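Local coordinates for DUF1881 domain-containing protein (Neurospora crassa, PDB 5Z6D), which is an abundant protein of fungal fruiting bodies whose betagamma-crystallin domain has a calcium site rendered inoperative by its interface with an Ig-like domain, at residues M136-P141 against F165-D170; L96-T101 against Y123-D128; V10-K15 against F42-G47; A146-D151 against I158-V163; K51-Q56 against Y130-I135. The protein carries 1 engineered substitution. All blocks are in the same frame, centred on the assembly; numbering follows the deposited sequence.

Contact 1: M136-P141 against F165-D170; sequences MPEGGP and FEWNKD
Trp167 carries its CG anti to the backbone N (chi1 -170°), which lifts the indole off strand 157-168 and lays it against the turn that follows strand 131-136. Met136 is anti at chi1 (-180°) and extended at chi2, which sets SD at the indole edge, near its plane, 3.9 Å from Trp167 CE3; the bend at chi3 then turns CE onto Phe165 CB at 3.8 Å. One face of the indole is covered by backbone. Glu138 CA stands 3.6 Å from the centroid of the six-membered ring of Trp167, nearly on its normal, and Gly139 CA lies 3.9 Å from the centroid of the five-membered ring; both are CH-pi contacts. Gly139 is the third residue of the turn, where the positive phi (64°) favours glycine. Glu138, with CG anti to the backbone N, lays CG 3.4 Å from Trp167 CZ2, and the bend at chi2 turns the carboxylate so that a water joins OE2 to Trp167 NE1. A second water links Gly140 O to Trp167 N; no direct hydrogen bond crosses between the segments. An alanine in place of Trp167 would probably leave the turn poorly held, since the CH-pi face, the edge met by sulfur and the water-bridged indole N-H would all go. The arrangement is a type II beta turn, Pro137 to Gly140, seated on a tryptophan face, with a Met-aromatic contact at the edge.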
# COMPACT_ATOMS: atom_id res chain seq x y z
N MET A 136 -0.32 -8.21 -3.85
CA MET A 136 -0.23 -9.26 -4.86
C MET A 136 0.66 -10.38 -4.41
O MET A 136 1.86 -10.19 -4.21
CB MET A 136 0.30 -8.71 -6.18
CG MET A 136 0.40 -9.79 -7.26
SD MET A 136 0.83 -9.17 -8.89
CE MET A 136 -0.62 -8.19 -9.30
N PRO A 137 0.08 -11.58 -4.27
CA PRO A 137 0.89 -12.76 -3.95
C PRO A 137 1.85 -13.10 -5.08
O PRO A 137 1.63 -12.71 -6.23
CB PRO A 137 -0.16 -13.87 -3.77
CG PRO A 137 -1.34 -13.39 -4.56
CD PRO A 137 -1.34 -11.90 -4.42
N GLU A 138 2.93 -13.80 -4.75
CA GLU A 138 3.89 -14.23 -5.75
C GLU A 138 3.15 -15.06 -6.79
O GLU A 138 2.38 -15.96 -6.45
CB GLU A 138 5.02 -15.04 -5.10
CG GLU A 138 6.14 -15.44 -6.03
CD GLU A 138 5.85 -16.74 -6.75
OE1 GLU A 138 5.05 -17.54 -6.23
OE2 GLU A 138 6.42 -16.95 -7.84
N GLY A 139 3.35 -14.71 -8.06
CA GLY A 139 2.67 -15.39 -9.16
C GLY A 139 1.16 -15.19 -9.11
O GLY A 139 0.40 -16.03 -9.58
N GLY A 140 0.74 -14.07 -8.52
CA GLY A 140 -0.68 -13.81 -8.34
C GLY A 140 -1.37 -13.47 -9.64
O GLY A 140 -0.72 -13.25 -10.66
N PRO A 141 -2.71 -13.44 -9.62
CA PRO A 141 -3.43 -13.04 -10.82
C PRO A 141 -3.19 -11.56 -11.12
O PRO A 141 -2.94 -10.79 -10.19
CB PRO A 141 -4.90 -13.31 -10.47
CG PRO A 141 -4.94 -13.21 -8.98
CD PRO A 141 -3.61 -13.73 -8.49
N PHE A 165 -1.57 -4.23 -13.21
CA PHE A 165 -0.48 -4.88 -12.49
C PHE A 165 -0.36 -6.33 -12.88
O PHE A 165 -1.36 -7.05 -12.98
CB PHE A 165 -0.69 -4.81 -10.98
CG PHE A 165 -0.80 -3.42 -10.43
CD1 PHE A 165 0.28 -2.56 -10.47
CD2 PHE A 165 -1.98 -3.00 -9.85
CE1 PHE A 165 0.18 -1.28 -9.94
CE2 PHE A 165 -2.08 -1.72 -9.31
CZ PHE A 165 -1.00 -0.87 -9.35
N GLU A 166 0.87 -6.79 -13.08
CA GLU A 166 1.04 -8.22 -13.34
C GLU A 166 2.30 -8.71 -12.66
O GLU A 166 3.23 -7.95 -12.45
CB GLU A 166 1.09 -8.51 -14.85
CG GLU A 166 2.32 -8.00 -15.57
CD GLU A 166 2.33 -8.40 -17.04
OE1 GLU A 166 1.31 -8.93 -17.53
OE2 GLU A 166 3.37 -8.18 -17.71
N TRP A 167 2.32 -9.98 -12.28
CA TRP A 167 3.52 -10.55 -11.70
C TRP A 167 4.54 -10.87 -12.77
O TRP A 167 4.22 -11.49 -13.79
CB TRP A 167 3.20 -11.82 -10.90
CG TRP A 167 4.38 -12.27 -10.11
CD1 TRP A 167 5.31 -13.20 -10.49
CD2 TRP A 167 4.79 -11.79 -8.83
NE1 TRP A 167 6.26 -13.34 -9.51
CE2 TRP A 167 5.96 -12.48 -8.48
CE3 TRP A 167 4.26 -10.85 -7.93
CZ2 TRP A 167 6.63 -12.26 -7.27
CZ3 TRP A 167 4.92 -10.63 -6.74
CH2 TRP A 167 6.10 -11.33 -6.41
N ASN A 168 5.77 -10.42 -12.54
CA ASN A 168 6.91 -10.73 -13.39
C ASN A 168 7.68 -11.89 -12.78
O ASN A 168 8.39 -11.73 -11.77
CB ASN A 168 7.82 -9.51 -13.55
CG ASN A 168 8.86 -9.71 -14.62
OD1 ASN A 168 9.68 -10.61 -14.55
ND2 ASN A 168 8.83 -8.85 -15.64
N LYS A 169 7.52 -13.06 -13.40
CA LYS A 169 8.08 -14.31 -12.89
C LYS A 169 9.60 -14.33 -13.01
O LYS A 169 10.30 -14.90 -12.17
CB LYS A 169 7.49 -15.51 -13.64
CG LYS A 169 5.99 -15.40 -13.90
CD LYS A 169 5.45 -16.62 -14.64
CE LYS A 169 6.23 -16.88 -15.92
NZ LYS A 169 6.22 -15.70 -16.84
N ASP A 170 10.10 -13.70 -14.07
CA ASP A 170 11.54 -13.61 -14.31
C ASP A 170 12.24 -12.91 -13.15
O ASP A 170 13.19 -13.44 -12.57
CB ASP A 170 11.83 -12.86 -15.61
CG ASP A 170 10.93 -13.31 -16.76
OD1 ASP A 170 11.40 -14.10 -17.60
OD2 ASP A 170 9.77 -12.86 -16.81
O HOH W 1 8.30 -15.23 -9.12
O HOH W 2 -0.06 -11.33 -12.76

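Contact 2: L96-T101 against Y123-D128; sequences LFKDAT and YSNDGD
The tight part of this contact is the grip of Asn125 on the last residues of strand 91-99, which ties the loop between strands 120-123 and 131-136 to that strand and so joins the two sheets of the Ig-like domain. Asn125 N donates to Phe97 O at 3.1 Å, and the carboxamide then bonds to Asp99 twice: Asn125 OD1 accepts from Asp99 N at 2.9 Å, the donor standing above the carbonyl plane, while Asn125 ND2 gives a nearly straight bond (169°) to a lone pair of Asp99 O at 3.2 Å. Asparagine fits because one flat group offers both an acceptor and a donor. Ser124 CB wedges between Phe97 CE2, at 3.8 Å, and Asp99 CB, at 3.7 Å, while Ser124 OG bonds to Tyr108 N and, through a water, to Asp99 OD2. Asp99 is fixed by its own Asx turn, OD1 taking Thr101 N from above the carboxylate plane and Thr101 OG1 on the syn lone pair.

Toward Gly127 the packing loosens. Lys98, bent at chi2, passes its methylenes along Asn125 OD1 and ends with NZ 2.8 Å from Gly127 O. One water bridges Phe97 O, Lys98 NZ and Asp126 N. Asn125 and main-chain bonds probably set the loop's position, Lys98 adding a charged hydrogen bond; Asp128 OD1, 4.4 Å from Lys98 NZ and beyond a salt bridge, would give a weaker attraction.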
# COMPACT_ATOMS: atom_id res chain seq x y z
N LEU A 96 3.85 6.53 -5.09
CA LEU A 96 4.08 7.90 -4.63
C LEU A 96 3.83 8.84 -5.82
O LEU A 96 4.41 8.66 -6.89
CB LEU A 96 5.50 8.07 -4.07
CG LEU A 96 5.83 9.40 -3.38
CD1 LEU A 96 5.01 9.54 -2.11
CD2 LEU A 96 7.31 9.48 -3.09
N PHE A 97 2.98 9.85 -5.62
CA PHE A 97 2.52 10.70 -6.72
C PHE A 97 3.27 12.03 -6.77
O PHE A 97 3.23 12.81 -5.81
CB PHE A 97 1.01 10.95 -6.59
CG PHE A 97 0.41 11.72 -7.74
CD1 PHE A 97 0.80 11.49 -9.05
CD2 PHE A 97 -0.58 12.68 -7.51
CE1 PHE A 97 0.23 12.20 -10.11
CE2 PHE A 97 -1.16 13.40 -8.57
CZ PHE A 97 -0.76 13.14 -9.88
N LYS A 98 3.95 12.26 -7.89
CA LYS A 98 4.73 13.47 -8.10
C LYS A 98 4.20 14.24 -9.28
O LYS A 98 3.47 13.71 -10.12
CB LYS A 98 6.22 13.14 -8.31
CG LYS A 98 6.89 12.45 -7.12
CD LYS A 98 6.75 13.28 -5.85
CE LYS A 98 7.53 12.66 -4.69
NZ LYS A 98 7.19 13.32 -3.40
N ASP A 99 4.58 15.51 -9.33
CA ASP A 99 4.15 16.42 -10.36
C ASP A 99 5.36 17.19 -10.88
O ASP A 99 6.03 17.89 -10.13
CB ASP A 99 3.10 17.39 -9.82
CG ASP A 99 2.87 18.56 -10.75
OD1 ASP A 99 2.94 18.37 -11.98
OD2 ASP A 99 2.62 19.68 -10.25
N ALA A 100 5.64 17.04 -12.17
CA ALA A 100 6.80 17.69 -12.77
C ALA A 100 6.40 18.93 -13.57
O ALA A 100 7.25 19.54 -14.22
CB ALA A 100 7.54 16.71 -13.67
N THR A 101 5.13 19.31 -13.50
CA THR A 101 4.61 20.40 -14.33
C THR A 101 4.60 21.77 -13.64
O THR A 101 4.08 22.75 -14.20
CB THR A 101 3.17 20.11 -14.81
OG1 THR A 101 2.27 20.14 -13.69
CG2 THR A 101 3.10 18.75 -15.49
N TYR A 123 -1.88 12.70 -3.21
CA TYR A 123 -1.72 14.08 -3.63
C TYR A 123 -0.31 14.34 -4.10
O TYR A 123 0.66 13.73 -3.60
CB TYR A 123 -2.11 15.05 -2.51
CG TYR A 123 -3.57 14.93 -2.18
CD1 TYR A 123 -4.52 15.69 -2.87
CD2 TYR A 123 -4.03 14.03 -1.24
CE1 TYR A 123 -5.88 15.57 -2.60
CE2 TYR A 123 -5.37 13.90 -0.95
CZ TYR A 123 -6.29 14.67 -1.63
OH TYR A 123 -7.63 14.53 -1.34
N SER A 124 -0.17 15.23 -5.08
CA SER A 124 1.11 15.44 -5.72
C SER A 124 2.09 16.20 -4.82
O SER A 124 1.72 17.16 -4.14
CB SER A 124 0.93 16.18 -7.06
OG SER A 124 0.21 17.40 -6.91
N ASN A 125 3.34 15.75 -4.85
CA ASN A 125 4.42 16.45 -4.15
C ASN A 125 4.05 16.74 -2.70
O ASN A 125 4.23 17.86 -2.21
CB ASN A 125 4.76 17.75 -4.89
CG ASN A 125 5.21 17.52 -6.32
OD1 ASN A 125 5.53 16.40 -6.71
ND2 ASN A 125 5.23 18.59 -7.12
N ASP A 126 3.50 15.72 -2.04
CA ASP A 126 2.87 15.87 -0.73
C ASP A 126 3.71 15.19 0.35
O ASP A 126 3.22 14.81 1.41
CB ASP A 126 1.45 15.28 -0.78
CG ASP A 126 0.65 15.54 0.49
OD1 ASP A 126 0.95 16.52 1.21
OD2 ASP A 126 -0.29 14.75 0.76
N GLY A 127 5.00 15.06 0.08
CA GLY A 127 5.90 14.44 1.04
C GLY A 127 6.40 13.12 0.51
O GLY A 127 6.42 12.89 -0.71
N ASP A 128 6.77 12.22 1.42
CA ASP A 128 7.46 11.00 1.03
C ASP A 128 6.71 9.72 1.37
O ASP A 128 7.23 8.63 1.13
CB ASP A 128 8.84 10.96 1.69
CG ASP A 128 9.66 12.21 1.39
OD1 ASP A 128 9.56 12.74 0.26
OD2 ASP A 128 10.40 12.65 2.30
O HOH W 3 1.71 11.01 -3.20
O HOH W 4 4.23 13.04 -3.06
O HOH W 5 1.97 19.40 -7.58

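Contact 3: V10-K15 against F42-G47; sequences VIFYQK and FSVAVG
Main-chain hydrogen bonds join strands 10-13 and 43-46 as an antiparallel pair. Ile11 and Ala45 exchange two of them, with Ala45 N to Ile11 O at 2.8 Å, and Tyr13 N meets Ser43 O almost linearly (177°). At the end of the pair both Phe42 N and Ser43 N point to Tyr13 O, at 2.7 and 3.2 Å: a classic beta bulge, the first donor lying nearly along the C=O axis and the second on a lone pair. Beyond it a side chain takes over, as Ser43 OG, in the crowded position between N and carbonyl carbon (chi1 55°), donates to Lys15 O at 2.6 Å. A serine is short enough to make this bond from within the strand.

The pair forms part of the three-stranded sheet of the betagamma-crystallin domain, with strand 23-26 on the other side of strand 9-13. The sheet face bearing Val10, Phe12, Val44 and Val46 turns inward; there Val10 touches Val52 and the Phe12 ring stacks with Tyr41.

Apolar packing on this face centres on Val44 CG2, which sits over the Phe12 ring in a CH-pi contact, 3.7 Å from its centroid. An alanine at Phe12, without the ring that Val44 covers and Tyr41 stacks on, would probably loosen the packing on this face. On the reverse face Tyr13 presents its ring edge to Ala45, whose small CB lies 3.8 Å from Tyr13 CE2.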
# COMPACT_ATOMS: atom_id res chain seq x y z
N VAL A 10 1.57 -15.18 13.00
CA VAL A 10 2.14 -14.02 13.66
C VAL A 10 1.43 -13.91 14.99
O VAL A 10 0.29 -14.36 15.13
CB VAL A 10 1.99 -12.69 12.82
CG1 VAL A 10 2.60 -12.84 11.42
CG2 VAL A 10 0.54 -12.25 12.74
N ILE A 11 2.12 -13.39 16.00
CA ILE A 11 1.46 -13.19 17.27
C ILE A 11 1.55 -11.75 17.66
O ILE A 11 2.64 -11.17 17.71
CB ILE A 11 2.09 -14.06 18.40
CG1 ILE A 11 2.24 -15.52 17.95
CG2 ILE A 11 1.25 -13.94 19.65
CD1 ILE A 11 2.73 -16.44 19.05
N PHE A 12 0.40 -11.15 17.92
CA PHE A 12 0.35 -9.78 18.40
C PHE A 12 0.28 -9.77 19.91
O PHE A 12 -0.48 -10.50 20.52
CB PHE A 12 -0.84 -9.04 17.81
CG PHE A 12 -0.61 -8.55 16.40
CD1 PHE A 12 0.05 -7.36 16.17
CD2 PHE A 12 -1.07 -9.28 15.31
CE1 PHE A 12 0.26 -6.91 14.87
CE2 PHE A 12 -0.87 -8.84 14.02
CZ PHE A 12 -0.22 -7.65 13.79
N TYR A 13 1.08 -8.93 20.53
CA TYR A 13 1.11 -8.87 21.96
C TYR A 13 0.58 -7.53 22.44
O TYR A 13 0.84 -6.46 21.84
CB TYR A 13 2.53 -9.11 22.48
CG TYR A 13 3.11 -10.47 22.09
CD1 TYR A 13 2.95 -11.59 22.92
CD2 TYR A 13 3.82 -10.62 20.91
CE1 TYR A 13 3.49 -12.82 22.56
CE2 TYR A 13 4.35 -11.84 20.54
CZ TYR A 13 4.19 -12.94 21.36
OH TYR A 13 4.73 -14.15 20.97
N GLN A 14 -0.14 -7.63 23.56
CA GLN A 14 -0.70 -6.51 24.28
C GLN A 14 0.35 -5.57 24.86
O GLN A 14 0.13 -4.36 24.96
CB GLN A 14 -1.61 -7.06 25.39
CG GLN A 14 -1.65 -6.27 26.68
CD GLN A 14 -2.04 -7.13 27.86
OE1 GLN A 14 -1.42 -8.16 28.13
NE2 GLN A 14 -3.08 -6.72 28.57
N LYS A 15 1.51 -6.10 25.24
CA LYS A 15 2.59 -5.25 25.73
C LYS A 15 3.78 -5.25 24.77
O LYS A 15 3.84 -6.08 23.86
CB LYS A 15 3.03 -5.70 27.13
CG LYS A 15 1.88 -6.12 28.02
CD LYS A 15 2.09 -5.66 29.45
CE LYS A 15 1.34 -6.55 30.44
NZ LYS A 15 1.92 -7.92 30.50
N PHE A 42 0.91 -3.87 21.09
CA PHE A 42 2.12 -3.07 21.23
C PHE A 42 3.36 -3.77 20.65
O PHE A 42 4.42 -3.14 20.50
CB PHE A 42 2.38 -2.74 22.70
CG PHE A 42 1.71 -1.49 23.18
CD1 PHE A 42 1.06 -0.65 22.29
CD2 PHE A 42 1.76 -1.13 24.52
CE1 PHE A 42 0.46 0.52 22.73
CE2 PHE A 42 1.16 0.03 24.97
CZ PHE A 42 0.51 0.85 24.07
N SER A 43 3.27 -5.07 20.37
CA SER A 43 4.40 -5.69 19.67
C SER A 43 3.92 -6.85 18.82
O SER A 43 2.78 -7.27 18.93
CB SER A 43 5.49 -6.16 20.67
OG SER A 43 4.96 -7.03 21.66
N VAL A 44 4.78 -7.34 17.93
CA VAL A 44 4.35 -8.43 17.05
C VAL A 44 5.51 -9.35 16.68
O VAL A 44 6.57 -8.90 16.21
CB VAL A 44 3.67 -7.89 15.76
CG1 VAL A 44 4.60 -6.98 14.96
CG2 VAL A 44 3.14 -9.05 14.90
N ALA A 45 5.32 -10.65 16.93
CA ALA A 45 6.26 -11.67 16.48
C ALA A 45 5.82 -12.19 15.13
O ALA A 45 4.64 -12.53 14.94
CB ALA A 45 6.34 -12.81 17.49
N VAL A 46 6.75 -12.25 14.20
CA VAL A 46 6.41 -12.64 12.84
C VAL A 46 7.10 -13.93 12.47
O VAL A 46 8.32 -14.05 12.55
CB VAL A 46 6.80 -11.55 11.84
CG1 VAL A 46 6.53 -12.01 10.40
CG2 VAL A 46 6.05 -10.28 12.15
N GLY A 47 6.30 -14.91 12.07
CA GLY A 47 6.83 -16.19 11.63
C GLY A 47 7.75 -16.03 10.45
O GLY A 47 7.66 -15.06 9.69

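Contact 4: A146-D151 against I158-V163; sequences AVYVRD and IAVGSV
Strands 146-151 and 158-163 run antiparallel, their axes 4.2 Å apart at closest approach and inclined at 147°, as the two arms of a beta hairpin in the Ig-like domain. Val147 and Gly161 exchange two nearly straight hydrogen bonds, although Val147 N approaches Gly161 O from well above the carbonyl plane. Val149 N follows with a bond of 2.8 Å to Ala159 O. Toward the connecting turn the register slips by one residue: Ile158 and Ala159 both face Val149 in a classic beta bulge, and the single oxygen Val149 O accepts from both of their N-H groups.

Side chains sort onto two faces. Val147 and Val149 point inward, where beta-branched residues suit a strand and fill the interior. Val147 CG1 meets Val163 CG1 at 4.1 Å, the two side chains crossing at about a right angle, and Val147 CG2 packs over the peptide between Gly161 and Ser162. Val149, with CG1 anti to the backbone N (chi1 -176°), turns that methyl onto Ile158 CB at 4.0 Å; both residues also touch Leu200 of the facing sheet. The other face carries Ala146, Tyr148, Val160 and Ser162. Tyr148, in a cation-pi contact with Lys111, lies across from Val160 in a non-hydrogen-bonded pair, and both Tyr148 CD1 and CE1 approach Val160 CG1 to 3.7 Å.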
# COMPACT_ATOMS: atom_id res chain seq x y z
N ALA A 146 -8.86 1.12 -11.52
CA ALA A 146 -9.19 2.40 -12.14
C ALA A 146 -8.40 3.53 -11.51
O ALA A 146 -8.18 3.53 -10.30
CB ALA A 146 -10.68 2.67 -12.04
N VAL A 147 -7.98 4.49 -12.33
CA VAL A 147 -7.29 5.67 -11.80
C VAL A 147 -7.88 6.97 -12.36
O VAL A 147 -8.41 7.01 -13.48
CB VAL A 147 -5.77 5.66 -12.09
CG1 VAL A 147 -5.07 4.49 -11.38
CG2 VAL A 147 -5.50 5.62 -13.57
N TYR A 148 -7.78 8.04 -11.57
CA TYR A 148 -8.36 9.33 -11.94
C TYR A 148 -7.40 10.42 -11.53
O TYR A 148 -6.99 10.49 -10.37
CB TYR A 148 -9.73 9.56 -11.27
CG TYR A 148 -10.72 8.42 -11.42
CD1 TYR A 148 -11.74 8.49 -12.37
CD2 TYR A 148 -10.64 7.28 -10.62
CE1 TYR A 148 -12.65 7.44 -12.52
CE2 TYR A 148 -11.54 6.24 -10.76
CZ TYR A 148 -12.54 6.32 -11.71
OH TYR A 148 -13.43 5.28 -11.85
N VAL A 149 -7.03 11.27 -12.48
CA VAL A 149 -6.09 12.35 -12.23
C VAL A 149 -6.82 13.67 -12.34
O VAL A 149 -7.34 14.02 -13.42
CB VAL A 149 -4.93 12.37 -13.23
CG1 VAL A 149 -3.93 13.47 -12.84
CG2 VAL A 149 -4.26 11.00 -13.30
N ARG A 150 -6.83 14.41 -11.22
CA ARG A 150 -7.61 15.63 -11.15
C ARG A 150 -6.77 16.82 -10.72
O ARG A 150 -5.87 16.67 -9.90
CB ARG A 150 -8.77 15.45 -10.18
CG ARG A 150 -9.85 16.48 -10.32
CD ARG A 150 -10.85 16.33 -9.19
NE ARG A 150 -12.00 17.23 -9.35
CZ ARG A 150 -12.94 17.41 -8.43
NH1 ARG A 150 -12.87 16.75 -7.28
NH2 ARG A 150 -13.95 18.24 -8.66
N ASP A 151 -7.05 17.99 -11.27
CA ASP A 151 -6.50 19.23 -10.72
C ASP A 151 -7.45 19.66 -9.60
O ASP A 151 -8.59 20.02 -9.86
CB ASP A 151 -6.36 20.32 -11.79
CG ASP A 151 -5.73 21.61 -11.25
OD1 ASP A 151 -6.08 22.06 -10.14
OD2 ASP A 151 -4.88 22.20 -11.95
N ILE A 158 -7.72 15.74 -15.43
CA ILE A 158 -6.67 15.70 -16.42
C ILE A 158 -6.82 14.42 -17.20
O ILE A 158 -6.73 14.41 -18.43
CB ILE A 158 -5.27 15.73 -15.80
CG1 ILE A 158 -5.03 17.04 -15.05
CG2 ILE A 158 -4.20 15.51 -16.87
CD1 ILE A 158 -3.62 17.15 -14.57
N ALA A 159 -7.04 13.33 -16.48
CA ALA A 159 -7.13 12.05 -17.17
C ALA A 159 -7.87 11.03 -16.37
O ALA A 159 -7.86 11.06 -15.15
CB ALA A 159 -5.74 11.54 -17.51
N VAL A 160 -8.49 10.09 -17.05
CA VAL A 160 -9.18 9.00 -16.41
C VAL A 160 -8.76 7.75 -17.14
O VAL A 160 -8.64 7.75 -18.36
CB VAL A 160 -10.71 9.20 -16.45
CG1 VAL A 160 -11.43 7.94 -16.02
CG2 VAL A 160 -11.09 10.37 -15.56
N GLY A 161 -8.46 6.68 -16.41
CA GLY A 161 -8.07 5.45 -17.06
C GLY A 161 -7.89 4.34 -16.06
O GLY A 161 -8.67 4.20 -15.13
N SER A 162 -6.86 3.53 -16.27
CA SER A 162 -6.59 2.45 -15.34
C SER A 162 -5.14 2.03 -15.40
O SER A 162 -4.40 2.42 -16.30
CB SER A 162 -7.49 1.24 -15.65
OG SER A 162 -7.27 0.78 -16.96
N VAL A 163 -4.74 1.28 -14.38
CA VAL A 163 -3.40 0.71 -14.31
C VAL A 163 -3.56 -0.81 -14.27
O VAL A 163 -4.52 -1.32 -13.69
CB VAL A 163 -2.61 1.22 -13.07
CG1 VAL A 163 -3.31 0.81 -11.76
CG2 VAL A 163 -1.17 0.73 -13.11

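Contact 5: K51-Q56 against Y130-I135; sequences KVIAWQ and YGLVGI
The indole of Trp55 has Leu132 over one of its faces, and at its edge, in plane, lies the carbonyl carbon of Ile53. Leu132 CD2 stands 3.4 Å above the plane of the Trp55 ring, displaced toward the rim and 3.6 Å from both Trp55 CG and Trp55 CD2, a CH-pi contact with the five-membered ring. Farther along, Ile135 CD1 approaches the six-membered ring obliquely, 4.0 Å from Trp55 CZ3. The ring reaches this place because its CG takes the crowded position between backbone N and carbonyl carbon (chi1 69°), and Trp55 NE1 is bonded to Val117 O, which helps fix its rotation.

Ile53 completes the patch. Its CG2 meets Leu132 CD2 at 3.9 Å, while its extended arm ends in CD1 against Ile135 CG2 at 4.0 Å, tip to tip. Leu132, with CG anti to the backbone N (177°), reaches across so that CD2 meets both tryptophan and isoleucine. No hydrogen bond crosses between the segments; branched aliphatic chains and a broad ring suit a buried apolar patch between strands that share no backbone pairing.

Next to Trp55, Gln56 is a ligand of the calcium site, which holds no calcium here, and its OE1 is held by Ser81 OG. Strand 50-55, between strands 82-87 and 64-67 of the betagamma-crystallin domain, here crosses strand 131-136, the edge strand beside 91-99 in the Ig-like domain, with their axes 9.2 Å apart.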
# COMPACT_ATOMS: atom_id res chain seq x y z
N LYS A 51 4.36 -12.43 6.96
CA LYS A 51 4.61 -11.01 6.85
C LYS A 51 3.29 -10.32 7.14
O LYS A 51 2.23 -10.88 6.86
CB LYS A 51 5.14 -10.70 5.45
CG LYS A 51 5.05 -9.30 4.96
CD LYS A 51 5.51 -9.32 3.52
CE LYS A 51 5.54 -7.97 2.89
NZ LYS A 51 6.24 -8.10 1.59
N VAL A 52 3.33 -9.14 7.76
CA VAL A 52 2.10 -8.39 7.99
C VAL A 52 2.09 -7.13 7.16
O VAL A 52 3.07 -6.37 7.16
CB VAL A 52 1.91 -7.98 9.46
CG1 VAL A 52 0.57 -7.28 9.65
CG2 VAL A 52 2.02 -9.18 10.39
N ILE A 53 0.99 -6.90 6.45
CA ILE A 53 0.77 -5.61 5.82
C ILE A 53 -0.34 -4.91 6.58
O ILE A 53 -1.44 -5.42 6.66
CB ILE A 53 0.41 -5.75 4.33
CG1 ILE A 53 1.55 -6.45 3.57
CG2 ILE A 53 0.11 -4.37 3.73
CD1 ILE A 53 1.16 -6.88 2.16
N ALA A 54 -0.04 -3.74 7.16
CA ALA A 54 -1.01 -3.00 7.98
C ALA A 54 -1.31 -1.64 7.35
O ALA A 54 -0.40 -0.98 6.87
CB ALA A 54 -0.48 -2.83 9.42
N TRP A 55 -2.57 -1.22 7.34
CA TRP A 55 -2.90 0.05 6.73
C TRP A 55 -4.13 0.69 7.35
O TRP A 55 -4.65 0.22 8.37
CB TRP A 55 -3.06 -0.11 5.20
CG TRP A 55 -4.25 -0.88 4.63
CD1 TRP A 55 -5.36 -0.35 4.05
CD2 TRP A 55 -4.38 -2.32 4.53
NE1 TRP A 55 -6.19 -1.36 3.60
CE2 TRP A 55 -5.62 -2.57 3.89
CE3 TRP A 55 -3.59 -3.40 4.92
CZ2 TRP A 55 -6.09 -3.87 3.64
CZ3 TRP A 55 -4.05 -4.69 4.67
CH2 TRP A 55 -5.29 -4.92 4.03
N GLN A 56 -4.54 1.79 6.75
CA GLN A 56 -5.58 2.64 7.31
C GLN A 56 -6.87 2.48 6.51
O GLN A 56 -6.95 2.90 5.36
CB GLN A 56 -5.11 4.09 7.30
CG GLN A 56 -6.08 5.03 7.95
CD GLN A 56 -6.48 4.55 9.31
OE1 GLN A 56 -7.61 4.10 9.52
NE2 GLN A 56 -5.56 4.63 10.26
N TYR A 130 4.50 6.73 0.85
CA TYR A 130 3.84 5.97 -0.21
C TYR A 130 2.44 5.57 0.22
O TYR A 130 2.14 5.47 1.41
CB TYR A 130 4.65 4.72 -0.57
CG TYR A 130 5.77 4.95 -1.56
CD1 TYR A 130 5.71 4.42 -2.83
CD2 TYR A 130 6.91 5.68 -1.20
CE1 TYR A 130 6.73 4.61 -3.74
CE2 TYR A 130 7.94 5.88 -2.11
CZ TYR A 130 7.83 5.35 -3.37
OH TYR A 130 8.83 5.53 -4.31
N GLY A 131 1.57 5.34 -0.76
CA GLY A 131 0.27 4.80 -0.48
C GLY A 131 0.13 3.38 -0.96
O GLY A 131 0.54 3.05 -2.07
N LEU A 132 -0.47 2.54 -0.13
CA LEU A 132 -0.72 1.15 -0.45
C LEU A 132 -1.88 1.07 -1.44
O LEU A 132 -2.99 1.49 -1.12
CB LEU A 132 -1.03 0.36 0.82
CG LEU A 132 -1.38 -1.11 0.62
CD1 LEU A 132 -0.15 -1.92 0.23
CD2 LEU A 132 -2.06 -1.68 1.87
N VAL A 133 -1.62 0.55 -2.64
CA VAL A 133 -2.66 0.52 -3.68
C VAL A 133 -2.96 -0.91 -4.15
O VAL A 133 -3.79 -1.12 -5.06
CB VAL A 133 -2.28 1.41 -4.90
CG1 VAL A 133 -2.18 2.89 -4.50
CG2 VAL A 133 -0.99 0.94 -5.55
N GLY A 134 -2.32 -1.90 -3.54
CA GLY A 134 -2.70 -3.27 -3.84
C GLY A 134 -1.87 -4.28 -3.08
O GLY A 134 -0.85 -3.91 -2.49
N ILE A 135 -2.31 -5.53 -3.05
CA ILE A 135 -1.52 -6.61 -2.47
C ILE A 135 -1.50 -7.74 -3.48
O ILE A 135 -2.56 -8.17 -3.93
CB ILE A 135 -2.10 -7.10 -1.13
CG1 ILE A 135 -2.09 -5.96 -0.10
CG2 ILE A 135 -1.33 -8.31 -0.59
CD1 ILE A 135 -2.75 -6.29 1.25

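Overall arrangement
Contact 5 joins the two domains; contact 3 lies on the betagamma-crystallin side, contacts 1, 2 and 4 on the Ig-like side. Contact 3 backs directly onto contact 5, Val10 CG1 reaching Val52 CG2 at 3.9 Å. On the Ig-like side, Phe165 of contact 1 touches Val133 of contact 5, and Leu96 of contact 2 meets Tyr130. Contacts 1 and 4 share strand 157-168. The calcium site, empty in this model, includes Gln56 of contact 5; the side chain of Ser81 lies about 7 Å from that of Trp55, consistent with interface packing influencing the site. The side chain of Phe42 in contact 3 is about 7 Å from that of Asp39, another site residue.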